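Local coordinates for protein cysteine desulfurase (Stenotrophomonas maltophilia, PDB 6WCI) that probably removes sulfur from L-cysteine to give L-alanine, using pyridoxal 5'-phosphate, and passes the sulfur to a carrier, at residues 178-192 / 206-220. Sequence-based numbering, arbitrary orientation.
Sequences RAAMTPEVKLLAVTH and ICREARKRGIITVVD
I215 CD1 packs against M181 CB at 3.6 Å and also touches the CB and CG1 of V185. I215 CG2, anti to the backbone N, points the other way, along the run of the strand, and meets L188 CB. The L188 and I206 side chains cross at about a right angle, and L188 CD2 rests on I206 CG2 at 3.6 Å. V190 CG1 meets V219 CG2 on this same helix-facing side. On the other face L187 CD1 lies against I216 CG2 and V218 CG2, and L187 also touches W125 of helix 114-126 and W150 of helix 148-157.

Strands 185-191 and 216-220 run parallel, 16° apart. Six backbone hydrogen bonds join the pair, from I216 N to K186 O through to H192 N to D220 O at 2.8 Å. Water 2 bridges K186 O and G214 O at the start of the pair.

At the polar edge, M181 bends at chi3 (-60°), which brings CE over one face of the R213 guanidinium. R213 NH1 donates to M181 O at 3.0 Å, tilted from the carbonyl plane. Its NE and NH2 both grip E209 OE2, with NE at 2.8 Å. G214 ends helix 203-212 as C-prime of a Schellman motif.

This is a beta-alpha-beta crossover in the large mixed sheet of the class-V aminotransferase fold. Apolar contacts seat the helix on the strands, while the E209 salt bridge holds R213 in place to tie the helix end to the M181 turn.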
ATOM      1  N   ARG B 178     -22.590   1.519 -28.219  1.00 48.79           N
ATOM      2  CA  ARG B 178     -22.790   0.359 -29.081  1.00 55.16           C
ATOM      3  C   ARG B 178     -22.117   0.556 -30.433  1.00 57.18           C
ATOM      4  O   ARG B 178     -21.471  -0.362 -30.957  1.00 53.80           O
ATOM      5  CB  ARG B 178     -24.280   0.086 -29.266  1.00 64.92           C
ATOM      6  CG  ARG B 178     -24.907  -0.710 -28.144  1.00 71.40           C
ATOM      7  CD  ARG B 178     -26.380  -0.973 -28.416  1.00 79.67           C
ATOM      8  NE  ARG B 178     -27.206   0.196 -28.133  1.00 81.30           N
ATOM      9  CZ  ARG B 178     -27.641   0.519 -26.920  1.00 78.14           C
ATOM     10  NH1 ARG B 178     -27.315  -0.242 -25.883  1.00 76.12           N
ATOM     11  NH2 ARG B 178     -28.394   1.601 -26.742  1.00 72.92           N
ATOM     12  N   ALA B 179     -22.251   1.748 -31.012  1.00 57.67           N
ATOM     13  CA  ALA B 179     -21.597   2.010 -32.287  1.00 59.41           C
ATOM     14  C   ALA B 179     -20.081   1.952 -32.154  1.00 55.27           C
ATOM     15  O   ALA B 179     -19.387   1.610 -33.120  1.00 61.21           O
ATOM     16  CB  ALA B 179     -22.036   3.368 -32.838  1.00 54.94           C
ATOM     17  N   ALA B 180     -19.556   2.263 -30.963  1.00 48.59           N
ATOM     18  CA  ALA B 180     -18.118   2.273 -30.728  1.00 51.68           C
ATOM     19  C   ALA B 180     -17.550   0.893 -30.429  1.00 50.79           C
ATOM     20  O   ALA B 180     -16.331   0.712 -30.524  1.00 47.91           O
ATOM     21  CB  ALA B 180     -17.776   3.210 -29.566  1.00 53.31           C
ATOM     22  N   MET B 181     -18.395  -0.073 -30.069  1.00 49.79           N
ATOM     23  CA  MET B 181     -17.939  -1.408 -29.676  1.00 47.62           C
ATOM     24  C   MET B 181     -17.847  -2.320 -30.905  1.00 47.72           C
ATOM     25  O   MET B 181     -18.634  -3.249 -31.102  1.00 51.73           O
ATOM     26  CB  MET B 181     -18.862  -1.991 -28.612  1.00 42.67           C
ATOM     27  CG  MET B 181     -18.764  -1.328 -27.266  1.00 46.76           C
ATOM     28  SD  MET B 181     -19.713  -2.222 -26.014  1.00 56.37           S
ATOM     29  CE  MET B 181     -21.343  -2.131 -26.725  1.00 52.42           C
ATOM     30  N   THR B 182     -16.848  -2.038 -31.734  1.00 45.44           N
ATOM     31  CA  THR B 182     -16.581  -2.798 -32.950  1.00 47.40           C
ATOM     32  C   THR B 182     -15.673  -3.977 -32.642  1.00 44.12           C
ATOM     33  O   THR B 182     -15.109  -4.068 -31.554  1.00 42.39           O
ATOM     34  CB  THR B 182     -15.955  -1.878 -33.995  1.00 51.11           C
ATOM     35  OG1 THR B 182     -14.813  -1.229 -33.420  1.00 49.13           O
ATOM     36  CG2 THR B 182     -16.972  -0.835 -34.462  1.00 53.96           C
ATOM     37  N   PRO B 183     -15.505  -4.916 -33.583  1.00 53.50           N
ATOM     38  CA  PRO B 183     -14.702  -6.113 -33.276  1.00 50.47           C
ATOM     39  C   PRO B 183     -13.266  -5.835 -32.861  1.00 46.61           C
ATOM     40  O   PRO B 183     -12.671  -6.683 -32.182  1.00 42.38           O
ATOM     41  CB  PRO B 183     -14.756  -6.915 -34.583  1.00 45.91           C
ATOM     42  CG  PRO B 183     -16.063  -6.534 -35.170  1.00 48.54           C
ATOM     43  CD  PRO B 183     -16.249  -5.080 -34.848  1.00 47.32           C
ATOM     44  N   GLU B 184     -12.680  -4.700 -33.242  1.00 45.82           N
ATOM     45  CA  GLU B 184     -11.295  -4.441 -32.861  1.00 47.23           C
ATOM     46  C   GLU B 184     -11.149  -3.991 -31.415  1.00 45.02           C
ATOM     47  O   GLU B 184     -10.022  -3.943 -30.898  1.00 40.81           O
ATOM     48  CB  GLU B 184     -10.674  -3.403 -33.799  1.00 56.34           C
ATOM     49  CG  GLU B 184     -11.423  -2.098 -33.873  1.00 64.81           C
ATOM     50  CD  GLU B 184     -12.454  -2.073 -34.985  1.00 67.06           C
ATOM     51  OE1 GLU B 184     -12.731  -3.133 -35.592  1.00 65.66           O
ATOM     52  OE2 GLU B 184     -12.987  -0.977 -35.246  1.00 65.19           O
ATOM     53  N   VAL B 185     -12.254  -3.680 -30.744  1.00 45.45           N
ATOM     54  CA  VAL B 185     -12.218  -3.288 -29.344  1.00 40.44           C
ATOM     55  C   VAL B 185     -12.077  -4.540 -28.492  1.00 40.14           C
ATOM     56  O   VAL B 185     -12.891  -5.465 -28.590  1.00 39.16           O
ATOM     57  CB  VAL B 185     -13.480  -2.507 -28.952  1.00 39.23           C
ATOM     58  CG1 VAL B 185     -13.359  -2.053 -27.531  1.00 37.41           C
ATOM     59  CG2 VAL B 185     -13.706  -1.326 -29.894  1.00 40.21           C
ATOM     60  N   LYS B 186     -11.057  -4.564 -27.634  1.00 35.55           N
ATOM     61  CA  LYS B 186     -10.836  -5.703 -26.760  1.00 34.44           C
ATOM     62  C   LYS B 186     -11.089  -5.410 -25.288  1.00 36.94           C
ATOM     63  O   LYS B 186     -11.199  -6.363 -24.503  1.00 32.62           O
ATOM     64  CB  LYS B 186      -9.404  -6.234 -26.940  1.00 35.55           C
ATOM     65  CG  LYS B 186      -9.024  -6.539 -28.387  1.00 35.07           C
ATOM     66  CD  LYS B 186      -9.948  -7.588 -28.984  1.00 38.48           C
ATOM     67  CE  LYS B 186      -9.576  -7.892 -30.420  1.00 47.66           C
ATOM     68  NZ  LYS B 186     -10.632  -8.691 -31.121  1.00 54.55           N
ATOM     69  N   LEU B 187     -11.188  -4.136 -24.890  1.00 33.25           N
ATOM     70  CA  LEU B 187     -11.348  -3.782 -23.485  1.00 36.95           C
ATOM     71  C   LEU B 187     -12.102  -2.460 -23.358  1.00 33.09           C
ATOM     72  O   LEU B 187     -11.916  -1.544 -24.169  1.00 35.83           O
ATOM     73  CB  LEU B 187      -9.984  -3.678 -22.766  1.00 34.79           C
ATOM     74  CG  LEU B 187      -9.997  -3.557 -21.235  1.00 33.38           C
ATOM     75  CD1 LEU B 187      -8.817  -4.324 -20.583  1.00 39.69           C
ATOM     76  CD2 LEU B 187     -10.012  -2.108 -20.732  1.00 32.10           C
ATOM     77  N   LEU B 188     -12.944  -2.371 -22.329  1.00 32.97           N
ATOM     78  CA  LEU B 188     -13.754  -1.184 -22.046  1.00 35.99           C
ATOM     79  C   LEU B 188     -13.527  -0.761 -20.605  1.00 35.21           C
ATOM     80  O   LEU B 188     -13.755  -1.552 -19.683  1.00 38.30           O
ATOM     81  CB  LEU B 188     -15.243  -1.450 -22.279  1.00 34.91           C
ATOM     82  CG  LEU B 188     -16.230  -0.401 -21.753  1.00 35.81           C
ATOM     83  CD1 LEU B 188     -16.079   0.926 -22.480  1.00 36.74           C
ATOM     84  CD2 LEU B 188     -17.643  -0.922 -21.868  1.00 37.21           C
ATOM     85  N   ALA B 189     -13.065   0.476 -20.414  1.00 38.24           N
ATOM     86  CA  ALA B 189     -12.869   1.056 -19.088  1.00 37.93           C
ATOM     87  C   ALA B 189     -14.038   1.988 -18.806  1.00 41.36           C
ATOM     88  O   ALA B 189     -14.134   3.071 -19.391  1.00 41.89           O
ATOM     89  CB  ALA B 189     -11.534   1.798 -18.989  1.00 32.96           C
ATOM     90  N   VAL B 190     -14.920   1.574 -17.900  1.00 45.88           N
ATOM     91  CA  VAL B 190     -16.164   2.289 -17.645  1.00 42.22           C
ATOM     92  C   VAL B 190     -16.357   2.427 -16.140  1.00 38.27           C
ATOM     93  O   VAL B 190     -16.251   1.443 -15.399  1.00 37.06           O
ATOM     94  CB  VAL B 190     -17.368   1.580 -18.299  1.00 40.90           C
ATOM     95  CG1 VAL B 190     -17.393   0.088 -17.932  1.00 35.35           C
ATOM     96  CG2 VAL B 190     -18.677   2.270 -17.913  1.00 39.34           C
ATOM     97  N   THR B 191     -16.639   3.645 -15.688  1.00 44.66           N
ATOM     98  CA  THR B 191     -16.861   3.862 -14.269  1.00 39.32           C
ATOM     99  C   THR B 191     -18.281   3.471 -13.871  1.00 37.54           C
ATOM    100  O   THR B 191     -19.226   3.559 -14.661  1.00 46.96           O
ATOM    101  CB  THR B 191     -16.600   5.318 -13.885  1.00 43.17           C
ATOM    102  OG1 THR B 191     -16.654   5.435 -12.461  1.00 37.60           O
ATOM    103  CG2 THR B 191     -17.646   6.242 -14.488  1.00 44.29           C
ATOM    104  N   HIS B 192     -18.414   2.994 -12.634  1.00 37.27           N
ATOM    105  CA  HIS B 192     -19.740   2.702 -12.112  1.00 38.62           C
ATOM    106  C   HIS B 192     -20.418   3.990 -11.685  1.00 47.43           C
ATOM    107  O   HIS B 192     -21.578   4.243 -12.041  1.00 41.49           O
ATOM    108  CB  HIS B 192     -19.649   1.715 -10.951  1.00 37.76           C
ATOM    109  CG  HIS B 192     -20.961   1.129 -10.542  1.00 39.38           C
ATOM    110  ND1 HIS B 192     -21.061   0.096  -9.637  1.00 38.50           N
ATOM    111  CD2 HIS B 192     -22.231   1.438 -10.906  1.00 41.57           C
ATOM    112  CE1 HIS B 192     -22.333  -0.215  -9.470  1.00 44.02           C
ATOM    113  NE2 HIS B 192     -23.064   0.583 -10.229  1.00 41.03           N
ATOM    114  N   ILE B 206     -24.355  -2.571 -19.763  1.00 51.92           N
ATOM    115  CA  ILE B 206     -23.135  -2.360 -20.541  1.00 41.20           C
ATOM    116  C   ILE B 206     -22.291  -3.629 -20.589  1.00 42.57           C
ATOM    117  O   ILE B 206     -21.828  -4.044 -21.655  1.00 42.48           O
ATOM    118  CB  ILE B 206     -22.343  -1.177 -19.960  1.00 41.48           C
ATOM    119  CG1 ILE B 206     -23.060   0.136 -20.282  1.00 45.19           C
ATOM    120  CG2 ILE B 206     -20.912  -1.173 -20.479  1.00 40.45           C
ATOM    121  CD1 ILE B 206     -22.800   1.231 -19.268  1.00 43.32           C
ATOM    122  N   CYS B 207     -22.067  -4.260 -19.434  1.00 43.65           N
ATOM    123  CA  CYS B 207     -21.214  -5.439 -19.404  1.00 41.39           C
ATOM    124  C   CYS B 207     -21.833  -6.612 -20.140  1.00 38.79           C
ATOM    125  O   CYS B 207     -21.108  -7.415 -20.732  1.00 47.13           O
ATOM    126  CB  CYS B 207     -20.900  -5.823 -17.964  1.00 44.26           C
ATOM    127  SG  CYS B 207     -19.828  -4.637 -17.181  1.00 40.70           S
ATOM    128  N   ARG B 208     -23.159  -6.741 -20.107  1.00 40.27           N
ATOM    129  CA  ARG B 208     -23.797  -7.795 -20.882  1.00 41.39           C
ATOM    130  C   ARG B 208     -23.573  -7.582 -22.373  1.00 46.08           C
ATOM    131  O   ARG B 208     -23.327  -8.539 -23.115  1.00 44.20           O
ATOM    132  CB  ARG B 208     -25.295  -7.856 -20.575  1.00 43.07           C
ATOM    133  CG  ARG B 208     -26.055  -8.824 -21.468  1.00 46.78           C
ATOM    134  CD  ARG B 208     -27.550  -8.592 -21.427  1.00 63.24           C
ATOM    135  NE  ARG B 208     -27.911  -7.242 -21.861  1.00 75.48           N
ATOM    136  CZ  ARG B 208     -28.487  -6.334 -21.076  1.00 83.59           C
ATOM    137  NH1 ARG B 208     -28.783  -6.635 -19.817  1.00 82.99           N
ATOM    138  NH2 ARG B 208     -28.779  -5.130 -21.550  1.00 86.31           N
ATOM    139  N   GLU B 209     -23.663  -6.332 -22.831  1.00 46.24           N
ATOM    140  CA  GLU B 209     -23.460  -6.052 -24.247  1.00 47.93           C
ATOM    141  C   GLU B 209     -21.985  -6.159 -24.611  1.00 48.15           C
ATOM    142  O   GLU B 209     -21.641  -6.613 -25.707  1.00 49.96           O
ATOM    143  CB  GLU B 209     -24.011  -4.669 -24.591  1.00 52.00           C
ATOM    144  CG  GLU B 209     -23.965  -4.319 -26.059  1.00 60.50           C
ATOM    145  CD  GLU B 209     -24.779  -5.267 -26.925  1.00 66.85           C
ATOM    146  OE1 GLU B 209     -25.897  -5.650 -26.513  1.00 65.73           O
ATOM    147  OE2 GLU B 209     -24.286  -5.635 -28.017  1.00 66.63           O
ATOM    148  N   ALA B 210     -21.097  -5.765 -23.698  1.00 43.85           N
ATOM    149  CA  ALA B 210     -19.674  -5.935 -23.957  1.00 40.68           C
ATOM    150  C   ALA B 210     -19.322  -7.414 -24.081  1.00 43.72           C
ATOM    151  O   ALA B 210     -18.664  -7.828 -25.041  1.00 42.29           O
ATOM    152  CB  ALA B 210     -18.853  -5.269 -22.852  1.00 37.40           C
ATOM    153  N   ARG B 211     -19.787  -8.231 -23.129  1.00 38.39           N
ATOM    154  CA  ARG B 211     -19.502  -9.663 -23.175  1.00 45.06           C
ATOM    155  C   ARG B 211     -20.035 -10.299 -24.452  1.00 42.88           C
ATOM    156  O   ARG B 211     -19.452 -11.264 -24.959  1.00 45.76           O
ATOM    157  CB  ARG B 211     -20.088 -10.366 -21.947  1.00 40.43           C
ATOM    158  CG  ARG B 211     -19.630 -11.824 -21.800  1.00 40.30           C
ATOM    159  CD  ARG B 211     -19.929 -12.380 -20.412  1.00 46.01           C
ATOM    160  NE  ARG B 211     -19.473 -11.466 -19.365  1.00 50.74           N
ATOM    161  CZ  ARG B 211     -18.211 -11.361 -18.959  1.00 47.98           C
ATOM    162  NH1 ARG B 211     -17.271 -12.118 -19.511  1.00 53.79           N
ATOM    163  NH2 ARG B 211     -17.888 -10.493 -18.004  1.00 39.13           N
ATOM    164  N   LYS B 212     -21.135  -9.779 -24.984  1.00 47.17           N
ATOM    165  CA  LYS B 212     -21.673 -10.320 -26.222  1.00 45.99           C
ATOM    166  C   LYS B 212     -20.725 -10.076 -27.393  1.00 51.05           C
ATOM    167  O   LYS B 212     -20.718 -10.852 -28.358  1.00 49.05           O
ATOM    168  CB  LYS B 212     -23.053  -9.713 -26.489  1.00 44.64           C
ATOM    169  CG  LYS B 212     -23.975 -10.595 -27.306  1.00 52.29           C
ATOM    170  CD  LYS B 212     -25.437 -10.149 -27.196  1.00 48.16           C
ATOM    171  CE  LYS B 212     -25.808  -9.151 -28.285  1.00 69.34           C
ATOM    172  NZ  LYS B 212     -27.284  -8.964 -28.380  1.00 69.65           N
ATOM    173  N   ARG B 213     -19.914  -9.021 -27.323  1.00 41.99           N
ATOM    174  CA  ARG B 213     -18.979  -8.678 -28.385  1.00 45.51           C
ATOM    175  C   ARG B 213     -17.544  -9.096 -28.068  1.00 46.01           C
ATOM    176  O   ARG B 213     -16.614  -8.670 -28.759  1.00 43.91           O
ATOM    177  CB  ARG B 213     -19.041  -7.176 -28.659  1.00 42.29           C
ATOM    178  CG  ARG B 213     -20.455  -6.642 -28.671  1.00 48.50           C
ATOM    179  CD  ARG B 213     -20.516  -5.232 -29.202  1.00 48.79           C
ATOM    180  NE  ARG B 213     -21.869  -4.702 -29.138  1.00 47.19           N
ATOM    181  CZ  ARG B 213     -22.369  -3.837 -30.013  1.00 59.61           C
ATOM    182  NH1 ARG B 213     -21.628  -3.416 -31.032  1.00 64.80           N
ATOM    183  NH2 ARG B 213     -23.616  -3.413 -29.879  1.00 59.96           N
ATOM    184  N   GLY B 214     -17.345  -9.922 -27.047  1.00 44.74           N
ATOM    185  CA  GLY B 214     -15.994 -10.308 -26.674  1.00 43.93           C
ATOM    186  C   GLY B 214     -15.147  -9.159 -26.172  1.00 44.71           C
ATOM    187  O   GLY B 214     -13.949  -9.097 -26.474  1.00 46.71           O
ATOM    188  N   ILE B 215     -15.736  -8.246 -25.407  1.00 38.72           N
ATOM    189  CA  ILE B 215     -15.027  -7.068 -24.920  1.00 35.88           C
ATOM    190  C   ILE B 215     -14.889  -7.172 -23.406  1.00 36.11           C
ATOM    191  O   ILE B 215     -15.892  -7.247 -22.680  1.00 41.41           O
ATOM    192  CB  ILE B 215     -15.742  -5.773 -25.332  1.00 38.91           C
ATOM    193  CG1 ILE B 215     -15.725  -5.632 -26.857  1.00 37.79           C
ATOM    194  CG2 ILE B 215     -15.093  -4.572 -24.655  1.00 40.71           C
ATOM    195  CD1 ILE B 215     -16.530  -4.458 -27.379  1.00 39.04           C
ATOM    196  N   ILE B 216     -13.643  -7.180 -22.928  1.00 36.73           N
ATOM    197  CA  ILE B 216     -13.384  -7.216 -21.494  1.00 35.28           C
ATOM    198  C   ILE B 216     -13.803  -5.896 -20.857  1.00 34.48           C
ATOM    199  O   ILE B 216     -13.539  -4.812 -21.395  1.00 35.87           O
ATOM    200  CB  ILE B 216     -11.897  -7.501 -21.224  1.00 31.42           C
ATOM    201  CG1 ILE B 216     -11.510  -8.904 -21.721  1.00 39.73           C
ATOM    202  CG2 ILE B 216     -11.586  -7.303 -19.743  1.00 29.60           C
ATOM    203  CD1 ILE B 216     -12.342 -10.031 -21.121  1.00 45.65           C
ATOM    204  N   THR B 217     -14.445  -5.974 -19.697  1.00 31.73           N
ATOM    205  CA  THR B 217     -14.870  -4.781 -18.971  1.00 33.47           C
ATOM    206  C   THR B 217     -14.095  -4.640 -17.669  1.00 32.68           C
ATOM    207  O   THR B 217     -14.054  -5.574 -16.860  1.00 30.80           O
ATOM    208  CB  THR B 217     -16.368  -4.804 -18.677  1.00 36.74           C
ATOM    209  OG1 THR B 217     -16.740  -6.058 -18.091  1.00 38.26           O
ATOM    210  CG2 THR B 217     -17.157  -4.585 -19.945  1.00 34.32           C
ATOM    211  N   VAL B 218     -13.497  -3.463 -17.474  1.00 33.40           N
ATOM    212  CA  VAL B 218     -12.885  -3.059 -16.213  1.00 31.42           C
ATOM    213  C   VAL B 218     -13.743  -1.944 -15.615  1.00 35.50           C
ATOM    214  O   VAL B 218     -13.797  -0.826 -16.147  1.00 36.65           O
ATOM    215  CB  VAL B 218     -11.433  -2.603 -16.413  1.00 33.11           C
ATOM    216  CG1 VAL B 218     -10.813  -2.252 -15.080  1.00 28.56           C
ATOM    217  CG2 VAL B 218     -10.620  -3.702 -17.122  1.00 34.41           C
ATOM    218  N   VAL B 219     -14.429  -2.239 -14.515  1.00 32.48           N
ATOM    219  CA  VAL B 219     -15.395  -1.318 -13.930  1.00 32.11           C
ATOM    220  C   VAL B 219     -14.772  -0.676 -12.696  1.00 37.74           C
ATOM    221  O   VAL B 219     -14.324  -1.373 -11.773  1.00 32.21           O
ATOM    222  CB  VAL B 219     -16.715  -2.026 -13.585  1.00 37.10           C
ATOM    223  CG1 VAL B 219     -17.655  -1.078 -12.891  1.00 41.41           C
ATOM    224  CG2 VAL B 219     -17.362  -2.586 -14.841  1.00 33.43           C
ATOM    225  N   ASP B 220     -14.740   0.654 -12.690  1.00 36.18           N
ATOM    226  CA  ASP B 220     -14.213   1.439 -11.580  1.00 40.26           C
ATOM    227  C   ASP B 220     -15.351   1.698 -10.595  1.00 41.70           C
ATOM    228  O   ASP B 220     -16.242   2.513 -10.859  1.00 41.29           O
ATOM    229  CB  ASP B 220     -13.613   2.739 -12.108  1.00 40.43           C
ATOM    230  CG  ASP B 220     -12.996   3.591 -11.025  1.00 41.04           C
ATOM    231  OD1 ASP B 220     -13.177   3.306  -9.814  1.00 34.68           O
ATOM    232  OD2 ASP B 220     -12.308   4.560 -11.403  1.00 46.63           O
TER
HETATM  233  O   HOH W   1     -16.280  -6.609 -30.303  0.52 32.20           O
HETATM  234  O   HOH W   2     -11.430  -8.866 -25.456  1.00 36.56           O
HETATM  235  O   HOH W   3     -17.019   4.649  -9.465  1.00 40.47           O